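Local coordinates for NADH oxidoreductase (Mesorhizobium loti, PDB 3PI7) that probably binds NADPH and may reduce quinones, as a putative NADPH:quinone reductase of the GroES-like and Rossmann-fold dehydrogenase type, at the interface of chains A and B. Residues are numbered along the deposited sequence; one frame, centred on the assembly and turned at random. Chains: chain A/B, NADH oxidoreductase.

The interface of chains A and B. Residues chain A 272-273, 275, 278; chain B 242, 261, 264, 270.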
loop_
_atom_site.group_PDB
_atom_site.type_symbol
_atom_site.label_atom_id
_atom_site.label_comp_id
_atom_site.label_asym_id
_atom_site.label_seq_id
_atom_site.Cartn_x
_atom_site.Cartn_y
_atom_site.Cartn_z
ATOM N N ILE A 272 -7.533 5.224 -4.041
ATOM C CA ILE A 272 -7.341 5.267 -2.579
ATOM C C ILE A 272 -8.210 6.465 -2.195
ATOM O O ILE A 272 -7.788 7.626 -2.350
ATOM C CB ILE A 272 -5.872 5.420 -2.168
ATOM C CG1 ILE A 272 -4.990 4.308 -2.776
ATOM C CG2 ILE A 272 -5.779 5.450 -0.637
ATOM C CD1 ILE A 272 -3.436 4.611 -2.746
ATOM N N ARG A 273 -9.454 6.185 -1.780
ATOM C CA ARG A 273 -10.440 7.221 -1.498
ATOM C C ARG A 273 -9.942 8.257 -0.493
ATOM O O ARG A 273 -10.109 9.454 -0.727
ATOM C CB ARG A 273 -11.752 6.614 -0.986
ATOM C CG ARG A 273 -12.905 7.611 -1.062
ATOM C CD ARG A 273 -14.192 7.024 -0.523
ATOM N NE ARG A 273 -14.724 5.965 -1.390
ATOM C CZ ARG A 273 -15.840 5.289 -1.137
ATOM N NH1 ARG A 273 -16.545 5.546 -0.044
ATOM N NH2 ARG A 273 -16.254 4.343 -1.972
ATOM N N PRO A 275 -6.435 8.914 1.244
ATOM C CA PRO A 275 -5.043 8.564 1.558
ATOM C C PRO A 275 -4.644 8.878 3.001
ATOM O O PRO A 275 -3.762 8.206 3.530
ATOM C CB PRO A 275 -4.218 9.407 0.560
ATOM C CG PRO A 275 -5.142 9.611 -0.574
ATOM C CD PRO A 275 -6.494 9.827 0.089
ATOM N N LEU A 278 -4.042 6.026 5.392
ATOM C CA LEU A 278 -2.753 5.336 5.487
ATOM C C LEU A 278 -1.907 6.060 6.528
ATOM O O LEU A 278 -1.155 5.426 7.254
ATOM C CB LEU A 278 -2.031 5.271 4.143
ATOM C CG LEU A 278 -2.692 4.335 3.127
ATOM C CD1 LEU A 278 -3.378 5.134 2.060
ATOM C CD2 LEU A 278 -1.703 3.374 2.543
ATOM N N THR B 242 0.120 13.241 -2.996
ATOM C CA THR B 242 -0.856 12.257 -3.449
ATOM C C THR B 242 -1.419 12.766 -4.773
ATOM O O THR B 242 -0.706 13.462 -5.501
ATOM C CB THR B 242 -1.917 11.850 -2.393
ATOM O OG1 THR B 242 -2.958 12.832 -2.323
ATOM C CG2 THR B 242 -1.309 11.596 -1.020
ATOM N N ILE B 261 3.085 7.667 2.048
ATOM C CA ILE B 261 2.269 8.886 2.038
ATOM C C ILE B 261 2.346 9.536 3.412
ATOM O O ILE B 261 2.044 8.877 4.404
ATOM C CB ILE B 261 0.813 8.519 1.645
ATOM C CG1 ILE B 261 0.782 8.097 0.157
ATOM C CG2 ILE B 261 -0.118 9.717 1.920
ATOM C CD1 ILE B 261 -0.583 7.610 -0.437
ATOM N N ARG B 264 -1.328 15.120 2.158
ATOM C CA ARG B 264 -2.324 15.059 1.074
ATOM C C ARG B 264 -2.538 16.453 0.533
ATOM O O ARG B 264 -3.640 16.980 0.607
ATOM C CB ARG B 264 -3.646 14.437 1.577
ATOM C CG ARG B 264 -4.499 13.874 0.427
ATOM C CD ARG B 264 -5.973 13.742 0.761
ATOM N NE ARG B 264 -6.740 13.362 -0.424
ATOM C CZ ARG B 264 -8.010 12.968 -0.407
ATOM N NH1 ARG B 264 -8.661 12.854 0.744
ATOM N NH2 ARG B 264 -8.619 12.624 -1.533
ATOM N N THR B 270 -6.565 9.873 -5.891
ATOM C CA THR B 270 -5.290 9.156 -5.903
ATOM C C THR B 270 -5.569 7.767 -6.458
ATOM O O THR B 270 -6.254 6.956 -5.823
ATOM C CB THR B 270 -4.639 9.130 -4.533
ATOM O OG1 THR B 270 -4.443 10.462 -4.094
ATOM C CG2 THR B 270 -3.308 8.418 -4.539
HETATM O O HOH W 1 -8.117 9.917 -3.614
#
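A:Pro275 lays its ring against B:Arg264, B:Thr270, B:Thr242 and B:Ile261, a compact example of how one proline can fill a subunit contact beside a backbone pairing. Its CD sits over the centre of the B:Arg264 guanidinium, 3.5 Å from CZ, with ring and arginine side chain crossing at about a right angle. B:Arg264 reaches this position with CG anti to its backbone N (chi1 -159°) and the chain extended from CG to NE. An alanine here would probably strip the flat cover from CD and open a gap beside the proline ring, leaving it freer to shift. Elsewhere on the same ring, CB meets the methyl CG2 of B:Thr242 at 4.0 Å and, more loosely, CD1 of B:Ile261, while CG lies 4.0 Å from B:Thr270 CB.

Polar contacts run through the backbone. The amide N of A:Ile272 donates to the carbonyl O of B:Thr270 at 2.8 Å (161° at H). One water extends this pairing, lying 2.6 Å from A:Ile272 O and 2.8 Å from B:Thr270 N.

Two-fold symmetry repeats the patch with chains exchanged, consistent with a dimer, although the structure alone does not establish it. A:Ile272 and B:Thr270 form an antiparallel bridge between the 270-272 strands, with a direct bond on one side and a water on the other. On chain A the proline follows that strand, just before helix 276-280; on chain B, strand 258-261 supplies B:Ile261. These elements probably belong to the Rossmann-type nucleotide-binding part, whose sheets would meet here across the two chains.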